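Local coordinates for putative extracellular solute-binding protein (PDB 4P56) that binds mandelate, and as a TRAP-type solute-binding protein probably delivers it in the periplasm to a membrane transporter, at residues G97-A105 with T124-H135; A192-S200 with S216-R224. One frame throughout, in Å; residues are numbered along the deposited sequence.

Contact 1 (G97-A105 with T124-H135); sequences GRFQLTKFA and TYEKYLLKADEH
Glu134 reaches across to the start of the 3-10 turn at 100-105 and takes the backbone N-H of Leu101 on its carboxylate: Leu101 N to Glu134 OE2 is 2.9 Å, at an N-H...O angle of 160°, on the syn side and slightly out of the carboxylate plane. A water adds a second route, donating to Glu134 OE2 and accepting from Gln100 N. The other oxygen, Glu134 OE1, lies at the edge of the Tyr125 ring and receives its hydroxyl in a very short bond, 2.5 Å from Tyr125 OH. With both oxygens held, rotation of the carboxylate is restricted, and a negative charge there would suit these donors.

In this family 7 (TRAP-type) solute-binding protein the carboxylate thus ties the 3-10 turn 100-105 to the end of helix 114-129 and the chain leading to strand 139-145. Inside the loop, Thr102 OG1 turns back to Phe99 O, which also accepts from Thr102 N.

Among the rings, Phe99 sets CE1 over the centre of one His135 face, 3.4 Å above its plane, with the two planes inclined at 46°. His135 NE2 itself bonds to His92.

The main remaining side-chain contacts between the segments are apolar. Leu101 CD1 presses tightly on Ala132 CB at 3.4 Å. Phe104, its ring swung between backbone N and carbonyl carbon (chi1 72°), meets Leu129 CD1 through CE1 and Thr124 CG2 through CE2, while helix 325-340 brings Phe332 to it edge-to-face.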
loop_
_atom_site.group_PDB
_atom_site.type_symbol
_atom_site.label_atom_id
_atom_site.label_comp_id
_atom_site.label_asym_id
_atom_site.label_seq_id
_atom_site.Cartn_x
_atom_site.Cartn_y
_atom_site.Cartn_z
ATOM N N GLY A 97 -0.036 14.482 5.204
ATOM C CA GLY A 97 1.130 15.297 5.492
ATOM C C GLY A 97 2.377 14.603 6.022
ATOM O O GLY A 97 3.400 15.264 6.113
ATOM N N ARG A 98 2.342 13.301 6.348
ATOM C CA ARG A 98 3.384 12.732 7.208
ATOM C C ARG A 98 4.411 11.809 6.563
ATOM O O ARG A 98 5.510 11.549 7.117
ATOM C CB ARG A 98 2.699 12.001 8.362
ATOM C CG ARG A 98 2.022 13.016 9.271
ATOM C CD ARG A 98 1.912 12.528 10.698
ATOM N NE ARG A 98 1.046 13.400 11.491
ATOM C CZ ARG A 98 1.453 14.438 12.227
ATOM N NH1 ARG A 98 2.734 14.800 12.293
ATOM N NH2 ARG A 98 0.555 15.126 12.903
ATOM N N PHE A 99 4.028 11.313 5.406
ATOM C CA PHE A 99 4.800 10.332 4.653
ATOM C C PHE A 99 4.906 10.798 3.206
ATOM O O PHE A 99 4.816 10.008 2.257
ATOM C CB PHE A 99 4.174 8.946 4.753
ATOM C CG PHE A 99 4.215 8.393 6.138
ATOM C CD1 PHE A 99 5.430 7.988 6.711
ATOM C CD2 PHE A 99 3.061 8.312 6.903
ATOM C CE1 PHE A 99 5.482 7.505 8.030
ATOM C CE2 PHE A 99 3.115 7.855 8.240
ATOM C CZ PHE A 99 4.328 7.444 8.796
ATOM N N GLN A 100 5.149 12.090 3.043
ATOM C CA GLN A 100 5.278 12.664 1.713
ATOM C C GLN A 100 6.401 12.024 0.924
ATOM O O GLN A 100 6.312 11.925 -0.312
ATOM C CB GLN A 100 5.555 14.171 1.773
ATOM C CG GLN A 100 4.588 14.963 2.602
ATOM C CD GLN A 100 5.022 16.430 2.752
ATOM O OE1 GLN A 100 5.494 17.060 1.788
ATOM N NE2 GLN A 100 4.878 16.970 3.966
ATOM N N LEU A 101 7.458 11.585 1.608
ATOM C CA LEU A 101 8.593 11.008 0.906
ATOM C C LEU A 101 8.286 9.636 0.273
ATOM O O LEU A 101 9.040 9.189 -0.561
ATOM C CB LEU A 101 9.843 10.874 1.813
ATOM C CG LEU A 101 10.408 12.204 2.335
ATOM C CD1 LEU A 101 11.653 12.007 3.205
ATOM C CD2 LEU A 101 10.732 13.092 1.155
ATOM N N THR A 102 7.226 8.959 0.685
ATOM C CA THR A 102 6.917 7.653 0.085
ATOM C C THR A 102 6.302 7.747 -1.313
ATOM O O THR A 102 6.188 6.743 -2.003
ATOM C CB THR A 102 5.968 6.820 0.971
ATOM O OG1 THR A 102 4.687 7.461 1.031
ATOM C CG2 THR A 102 6.559 6.649 2.365
ATOM N N LYS A 103 5.902 8.939 -1.719
ATOM C CA LYS A 103 5.108 9.095 -2.924
ATOM C C LYS A 103 5.867 8.785 -4.238
ATOM O O LYS A 103 5.237 8.546 -5.251
ATOM C CB LYS A 103 4.470 10.477 -2.957
ATOM C CG LYS A 103 3.267 10.591 -1.987
ATOM C CD LYS A 103 2.548 11.938 -2.089
ATOM C CE LYS A 103 1.328 11.974 -1.147
ATOM N NZ LYS A 103 0.500 13.218 -1.332
ATOM N N PHE A 104 7.199 8.783 -4.217
ATOM C CA PHE A 104 7.979 8.418 -5.418
ATOM C C PHE A 104 7.615 7.014 -5.890
ATOM O O PHE A 104 7.727 6.707 -7.079
ATOM C CB PHE A 104 9.480 8.458 -5.122
ATOM C CG PHE A 104 9.942 7.336 -4.245
ATOM C CD1 PHE A 104 9.884 7.454 -2.868
ATOM C CD2 PHE A 104 10.397 6.151 -4.785
ATOM C CE1 PHE A 104 10.278 6.445 -2.046
ATOM C CE2 PHE A 104 10.813 5.097 -3.949
ATOM C CZ PHE A 104 10.733 5.233 -2.577
ATOM N N ALA A 105 7.186 6.147 -4.967
ATOM C CA ALA A 105 7.042 4.717 -5.262
ATOM C C ALA A 105 5.674 4.337 -5.812
ATOM O O ALA A 105 5.464 3.181 -6.195
ATOM C CB ALA A 105 7.310 3.885 -4.012
ATOM N N THR A 124 14.940 1.773 -1.972
ATOM C CA THR A 124 15.160 3.213 -2.190
ATOM C C THR A 124 15.038 3.940 -0.841
ATOM O O THR A 124 15.881 4.789 -0.502
ATOM C CB THR A 124 14.139 3.758 -3.190
ATOM O OG1 THR A 124 14.318 3.108 -4.475
ATOM C CG2 THR A 124 14.278 5.258 -3.358
ATOM N N TYR A 125 13.981 3.606 -0.094
ATOM C CA TYR A 125 13.695 4.229 1.206
ATOM C C TYR A 125 14.849 3.987 2.184
ATOM O O TYR A 125 15.325 4.898 2.842
ATOM C CB TYR A 125 12.359 3.704 1.804
ATOM C CG TYR A 125 11.717 4.704 2.772
ATOM C CD1 TYR A 125 12.065 4.728 4.099
ATOM C CD2 TYR A 125 10.831 5.671 2.316
ATOM C CE1 TYR A 125 11.509 5.665 4.984
ATOM C CE2 TYR A 125 10.283 6.614 3.181
ATOM C CZ TYR A 125 10.625 6.601 4.517
ATOM O OH TYR A 125 10.085 7.550 5.381
ATOM N N GLU A 126 15.293 2.745 2.256
ATOM C CA GLU A 126 16.409 2.383 3.112
ATOM C C GLU A 126 17.690 3.147 2.735
ATOM O O GLU A 126 18.377 3.666 3.597
ATOM C CB GLU A 126 16.646 0.882 2.976
ATOM C CG GLU A 126 17.933 0.436 3.610
ATOM C CD GLU A 126 18.147 -1.043 3.472
ATOM O OE1 GLU A 126 18.349 -1.527 2.325
ATOM O OE2 GLU A 126 18.094 -1.704 4.523
ATOM N N LYS A 127 18.016 3.190 1.448
ATOM C CA LYS A 127 19.271 3.825 1.023
ATOM C C LYS A 127 19.261 5.352 1.150
ATOM O O LYS A 127 20.269 5.943 1.483
ATOM C CB LYS A 127 19.588 3.437 -0.433
ATOM C CG LYS A 127 20.849 4.138 -0.994
ATOM C CD LYS A 127 21.286 3.429 -2.240
ATOM C CE LYS A 127 22.647 3.872 -2.745
ATOM N NZ LYS A 127 22.938 3.128 -4.003
ATOM N N TYR A 128 18.136 5.997 0.875
ATOM C CA TYR A 128 18.149 7.457 0.716
ATOM C C TYR A 128 17.289 8.232 1.720
ATOM O O TYR A 128 17.509 9.423 1.928
ATOM C CB TYR A 128 17.687 7.860 -0.700
ATOM C CG TYR A 128 18.574 7.392 -1.831
ATOM C CD1 TYR A 128 19.701 8.113 -2.197
ATOM C CD2 TYR A 128 18.275 6.245 -2.547
ATOM C CE1 TYR A 128 20.503 7.695 -3.219
ATOM C CE2 TYR A 128 19.088 5.815 -3.581
ATOM C CZ TYR A 128 20.200 6.541 -3.906
ATOM O OH TYR A 128 20.994 6.115 -4.946
ATOM N N LEU A 129 16.269 7.596 2.287
ATOM C CA LEU A 129 15.206 8.375 2.912
ATOM C C LEU A 129 15.063 8.180 4.426
ATOM O O LEU A 129 14.355 8.944 5.084
ATOM C CB LEU A 129 13.855 8.037 2.248
ATOM C CG LEU A 129 13.833 8.236 0.725
ATOM C CD1 LEU A 129 12.497 7.842 0.111
ATOM C CD2 LEU A 129 14.115 9.671 0.420
ATOM N N LEU A 130 15.743 7.189 4.979
ATOM C CA LEU A 130 15.588 6.872 6.396
ATOM C C LEU A 130 15.952 8.054 7.294
ATOM O O LEU A 130 15.335 8.240 8.348
ATOM C CB LEU A 130 16.455 5.676 6.793
ATOM C CG LEU A 130 16.058 4.289 6.270
ATOM C CD1 LEU A 130 17.009 3.293 6.829
ATOM C CD2 LEU A 130 14.639 3.899 6.644
ATOM N N LYS A 131 16.981 8.820 6.910
ATOM C CA LYS A 131 17.462 9.929 7.727
ATOM C C LYS A 131 16.463 11.063 7.960
ATOM O O LYS A 131 16.615 11.826 8.911
ATOM C CB LYS A 131 18.786 10.498 7.173
ATOM C CG LYS A 131 18.705 11.046 5.755
ATOM C CD LYS A 131 20.084 11.510 5.291
ATOM C CE LYS A 131 20.003 12.469 4.128
ATOM N NZ LYS A 131 21.375 12.926 3.723
ATOM N N ALA A 132 15.433 11.132 7.125
ATOM C CA ALA A 132 14.386 12.148 7.252
ATOM C C ALA A 132 13.413 11.917 8.440
ATOM O O ALA A 132 12.625 12.814 8.795
ATOM C CB ALA A 132 13.620 12.207 5.962
ATOM N N ASP A 133 13.441 10.710 9.002
ATOM C CA ASP A 133 12.746 10.370 10.257
ATOM C C ASP A 133 11.219 10.460 10.136
ATOM O O ASP A 133 10.539 10.811 11.101
ATOM C CB ASP A 133 13.236 11.304 11.389
ATOM C CG ASP A 133 13.014 10.744 12.775
ATOM O OD1 ASP A 133 12.897 9.496 12.913
ATOM O OD2 ASP A 133 13.001 11.580 13.734
ATOM N N GLU A 134 10.663 10.102 8.982
ATOM C CA GLU A 134 9.203 10.126 8.842
ATOM C C GLU A 134 8.495 9.184 9.824
ATOM O O GLU A 134 7.352 9.457 10.199
ATOM C CB GLU A 134 8.789 9.759 7.430
ATOM C CG GLU A 134 9.194 10.758 6.375
ATOM C CD GLU A 134 8.555 10.476 5.054
ATOM O OE1 GLU A 134 8.500 9.273 4.627
ATOM O OE2 GLU A 134 8.064 11.474 4.445
ATOM N N HIS A 135 9.145 8.078 10.210
ATOM C CA HIS A 135 8.539 7.080 11.114
ATOM C C HIS A 135 8.982 7.313 12.565
ATOM O O HIS A 135 9.265 6.370 13.301
ATOM C CB HIS A 135 8.906 5.646 10.662
ATOM C CG HIS A 135 8.354 5.290 9.320
ATOM N ND1 HIS A 135 8.883 5.767 8.144
ATOM C CD2 HIS A 135 7.284 4.546 8.990
ATOM C CE1 HIS A 135 8.145 5.331 7.131
ATOM N NE2 HIS A 135 7.169 4.602 7.626
HETATM O O HOH W 1 6.795 13.767 5.039
#

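Contact 2 (A192-S200 with S216-R224); sequences APESYELLS and SFKLDSIIR. With RMN ((R)-mandelic acid), chain D.
Phe217 brings its ring up to the start of the 192-200 segment, CZ meeting Ala192 CB at 3.5 Å and CE1 lying by Pro193 N. Both Ala192 and Phe217 line the (R)-mandelate pocket: the ligand's phenyl carbon C4 lies near the plane of the Phe217 ring at its edge, 3.9 Å from Phe217 CE2.

Further along, leucine and isoleucine methyl groups pack on the helix and on the Tyr196 ring. Leu219 sends CD1 to Leu199 CD1 (3.8 Å) and CD2 to Tyr196 CA, the two leucine side chains crossing at about a right angle. Ile222 CD1 rests on Ser200 CA and meets Tyr196 CE1 at 3.9 Å. Tyr196 CG points anti to its own N (chi1 -179°), which carries the ring alongside the turn until Lys218 O lies at its edge, 3.5 Å from Tyr196 CE1.

No hydrogen bond crosses between the segments; two serines instead bond back to their own segment, Ser195 OG to Ala192 O and Ser200 OG to Tyr196 O.

Lys218, with positive phi, is the C-prime residue of a Schellman motif ending helix 211-216, and the chain from there to strand 225-228 packs against helix 195-200, while Phe209 of strand 206-210 touches Ala192, Ser195, Phe217 and Leu219.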
loop_
_atom_site.group_PDB
_atom_site.type_symbol
_atom_site.label_atom_id
_atom_site.label_comp_id
_atom_site.label_asym_id
_atom_site.label_seq_id
_atom_site.Cartn_x
_atom_site.Cartn_y
_atom_site.Cartn_z
ATOM N N ALA A 192 -9.565 1.331 4.108
ATOM C CA ALA A 192 -10.095 0.260 3.260
ATOM C C ALA A 192 -11.348 -0.449 3.799
ATOM O O ALA A 192 -12.299 -0.644 3.050
ATOM C CB ALA A 192 -9.018 -0.744 2.994
ATOM N N PRO A 193 -11.364 -0.828 5.076
ATOM C CA PRO A 193 -12.557 -1.562 5.532
ATOM C C PRO A 193 -13.867 -0.782 5.426
ATOM O O PRO A 193 -14.925 -1.395 5.568
ATOM C CB PRO A 193 -12.259 -1.837 7.007
ATOM C CG PRO A 193 -10.767 -1.775 7.114
ATOM C CD PRO A 193 -10.365 -0.699 6.138
ATOM N N GLU A 194 -13.817 0.531 5.209
ATOM C CA GLU A 194 -15.050 1.280 5.056
ATOM C C GLU A 194 -15.656 1.170 3.648
ATOM O O GLU A 194 -16.753 1.679 3.405
ATOM C CB GLU A 194 -14.870 2.756 5.430
ATOM C CG GLU A 194 -14.543 2.979 6.895
ATOM C CD GLU A 194 -14.716 4.418 7.343
ATOM O OE1 GLU A 194 -15.675 5.088 6.902
ATOM O OE2 GLU A 194 -13.882 4.876 8.153
ATOM N N SER A 195 -14.945 0.525 2.725
ATOM C CA SER A 195 -15.325 0.565 1.317
ATOM C C SER A 195 -16.680 -0.133 1.062
ATOM O O SER A 195 -17.510 0.352 0.297
ATOM C CB SER A 195 -14.186 -0.017 0.441
ATOM O OG SER A 195 -13.973 -1.407 0.695
ATOM N N TYR A 196 -16.931 -1.243 1.740
ATOM C CA TYR A 196 -18.171 -1.972 1.521
ATOM C C TYR A 196 -19.372 -1.134 1.956
ATOM O O TYR A 196 -20.358 -0.988 1.212
ATOM C CB TYR A 196 -18.159 -3.330 2.252
ATOM C CG TYR A 196 -19.448 -4.061 1.989
ATOM C CD1 TYR A 196 -19.585 -4.882 0.880
ATOM C CD2 TYR A 196 -20.564 -3.864 2.807
ATOM C CE1 TYR A 196 -20.792 -5.532 0.607
ATOM C CE2 TYR A 196 -21.763 -4.494 2.534
ATOM C CZ TYR A 196 -21.868 -5.324 1.436
ATOM O OH TYR A 196 -23.060 -5.950 1.173
ATOM N N GLU A 197 -19.305 -0.559 3.148
ATOM C CA GLU A 197 -20.417 0.266 3.608
ATOM C C GLU A 197 -20.685 1.457 2.662
ATOM O O GLU A 197 -21.833 1.774 2.318
ATOM C CB GLU A 197 -20.151 0.773 5.032
ATOM C CG GLU A 197 -21.176 1.756 5.537
ATOM C CD GLU A 197 -22.490 1.092 5.869
ATOM O OE1 GLU A 197 -22.614 -0.126 5.631
ATOM O OE2 GLU A 197 -23.402 1.783 6.369
ATOM N N LEU A 198 -19.628 2.139 2.258
ATOM C CA LEU A 198 -19.782 3.344 1.455
ATOM C C LEU A 198 -20.323 3.020 0.064
ATOM O O LEU A 198 -21.044 3.817 -0.533
ATOM C CB LEU A 198 -18.444 4.064 1.314
ATOM C CG LEU A 198 -17.941 4.793 2.557
ATOM C CD1 LEU A 198 -16.482 5.140 2.368
ATOM C CD2 LEU A 198 -18.766 6.045 2.839
ATOM N N LEU A 199 -19.933 1.869 -0.468
ATOM C CA LEU A 199 -20.375 1.474 -1.799
ATOM C C LEU A 199 -21.755 0.846 -1.761
ATOM O O LEU A 199 -22.610 1.149 -2.608
ATOM C CB LEU A 199 -19.384 0.482 -2.427
ATOM C CG LEU A 199 -18.094 1.147 -2.920
ATOM C CD1 LEU A 199 -17.040 0.101 -3.183
ATOM C CD2 LEU A 199 -18.338 1.995 -4.159
ATOM N N SER A 200 -21.968 -0.052 -0.802
ATOM C CA SER A 200 -23.262 -0.740 -0.707
ATOM C C SER A 200 -24.409 0.244 -0.493
ATOM O O SER A 200 -25.512 0.021 -1.001
ATOM C CB SER A 200 -23.259 -1.785 0.398
ATOM O OG SER A 200 -23.104 -1.194 1.679
ATOM N N SER A 216 -11.652 -9.376 -1.734
ATOM C CA SER A 216 -11.470 -9.586 -0.295
ATOM C C SER A 216 -12.401 -8.677 0.500
ATOM O O SER A 216 -12.813 -9.021 1.586
ATOM C CB SER A 216 -10.000 -9.409 0.124
ATOM O OG SER A 216 -9.546 -8.122 -0.198
ATOM N N PHE A 217 -12.756 -7.526 -0.059
ATOM C CA PHE A 217 -13.689 -6.617 0.600
ATOM C C PHE A 217 -15.153 -6.861 0.164
ATOM O O PHE A 217 -16.068 -6.123 0.543
ATOM C CB PHE A 217 -13.239 -5.179 0.378
ATOM C CG PHE A 217 -12.009 -4.809 1.175
ATOM C CD1 PHE A 217 -12.123 -4.337 2.477
ATOM C CD2 PHE A 217 -10.752 -4.960 0.641
ATOM C CE1 PHE A 217 -10.990 -3.997 3.213
ATOM C CE2 PHE A 217 -9.607 -4.637 1.380
ATOM C CZ PHE A 217 -9.734 -4.156 2.661
ATOM N N LYS A 218 -15.350 -7.919 -0.619
ATOM C CA LYS A 218 -16.673 -8.398 -1.008
ATOM C C LYS A 218 -17.442 -7.368 -1.806
ATOM O O LYS A 218 -18.640 -7.158 -1.588
ATOM C CB LYS A 218 -17.488 -8.814 0.225
ATOM C CG LYS A 218 -16.879 -9.970 1.005
ATOM C CD LYS A 218 -17.590 -10.148 2.341
ATOM C CE LYS A 218 -16.637 -10.577 3.454
ATOM N NZ LYS A 218 -16.345 -12.043 3.446
ATOM N N LEU A 219 -16.760 -6.730 -2.748
ATOM C CA LEU A 219 -17.364 -5.676 -3.549
ATOM C C LEU A 219 -17.852 -6.152 -4.915
ATOM O O LEU A 219 -18.422 -5.371 -5.673
ATOM C CB LEU A 219 -16.340 -4.561 -3.773
ATOM C CG LEU A 219 -15.673 -3.985 -2.524
ATOM C CD1 LEU A 219 -14.683 -2.891 -2.888
ATOM C CD2 LEU A 219 -16.707 -3.442 -1.589
ATOM N N ASP A 220 -17.661 -7.427 -5.241
ATOM C CA ASP A 220 -17.875 -7.851 -6.619
ATOM C C ASP A 220 -19.340 -8.114 -6.981
ATOM O O ASP A 220 -19.639 -8.488 -8.115
ATOM C CB ASP A 220 -17.002 -9.061 -6.968
ATOM C CG ASP A 220 -17.093 -10.178 -5.956
ATOM O OD1 ASP A 220 -17.124 -9.910 -4.727
ATOM O OD2 ASP A 220 -17.112 -11.338 -6.406
ATOM N N SER A 221 -20.246 -7.915 -6.032
ATOM C CA SER A 221 -21.672 -7.960 -6.339
ATOM C C SER A 221 -22.266 -6.561 -6.430
ATOM O O SER A 221 -23.452 -6.407 -6.695
ATOM C CB SER A 221 -22.427 -8.797 -5.314
ATOM O OG SER A 221 -22.157 -10.177 -5.508
ATOM N N ILE A 222 -21.425 -5.551 -6.226
ATOM C CA ILE A 222 -21.810 -4.145 -6.339
ATOM C C ILE A 222 -21.114 -3.472 -7.532
ATOM O O ILE A 222 -21.736 -2.779 -8.342
ATOM C CB ILE A 222 -21.373 -3.370 -5.091
ATOM C CG1 ILE A 222 -22.121 -3.868 -3.844
ATOM C CG2 ILE A 222 -21.598 -1.892 -5.298
ATOM C CD1 ILE A 222 -21.492 -3.368 -2.541
ATOM N N ILE A 223 -19.804 -3.637 -7.588
ATOM C CA ILE A 223 -18.988 -3.057 -8.648
ATOM C C ILE A 223 -19.308 -3.745 -9.985
ATOM O O ILE A 223 -19.249 -4.964 -10.080
ATOM C CB ILE A 223 -17.490 -3.222 -8.334
ATOM C CG1 ILE A 223 -17.092 -2.426 -7.085
ATOM C CG2 ILE A 223 -16.614 -2.819 -9.519
ATOM C CD1 ILE A 223 -17.268 -0.913 -7.188
ATOM N N ARG A 224 -19.651 -2.959 -11.003
ATOM C CA ARG A 224 -19.895 -3.494 -12.343
ATOM C C ARG A 224 -18.926 -2.986 -13.419
ATOM O O ARG A 224 -19.065 -3.339 -14.589
ATOM C CB ARG A 224 -21.324 -3.173 -12.815
ATOM C CG ARG A 224 -22.415 -3.565 -11.839
ATOM C CD ARG A 224 -22.444 -5.061 -11.572
ATOM N NE ARG A 224 -22.497 -5.843 -12.804
ATOM C CZ ARG A 224 -23.606 -6.310 -13.386
ATOM N NH1 ARG A 224 -24.817 -6.101 -12.863
ATOM N NH2 ARG A 224 -23.497 -7.013 -14.507
HETATM C C1 RMN D . -5.361 -0.489 1.047
HETATM C C2 RMN D . -5.302 -1.108 2.287
HETATM C C3 RMN D . -5.562 -2.461 2.412
HETATM C C4 RMN D . -5.926 -3.208 1.304
HETATM C C5 RMN D . -5.999 -2.589 0.059
HETATM C C6 RMN D . -5.713 -1.239 -0.058
HETATM C C7 RMN D . -5.096 0.986 0.919
HETATM C C10 RMN D . -6.401 1.691 0.698
HETATM O O8 RMN D . -4.315 1.299 -0.171
HETATM O O11 RMN D . -6.876 1.883 -0.474
HETATM O O12 RMN D . -7.079 2.053 1.706
#

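Overall arrangement
The two contacts lie on opposite sides of the chain's centre, their centres about 31 Å apart, and share no helix or strand. Contact 1 is the more buried and stands nearer the middle of the chain; contact 2 is partly buried, with three of its touching residues exposed. Their chemistry follows: contact 1 joins one loop to a helix and the chain just beyond it through a carboxylate that binds backbone and hydroxyl, backed by rings and leucines, whereas contact 2 relies on apolar contact, with no hydrogen bond between its segments. Contact 2 also helps wall the mandelate site directly, while in contact 1 the side chain of Thr102 stays about 11 Å from the ligand.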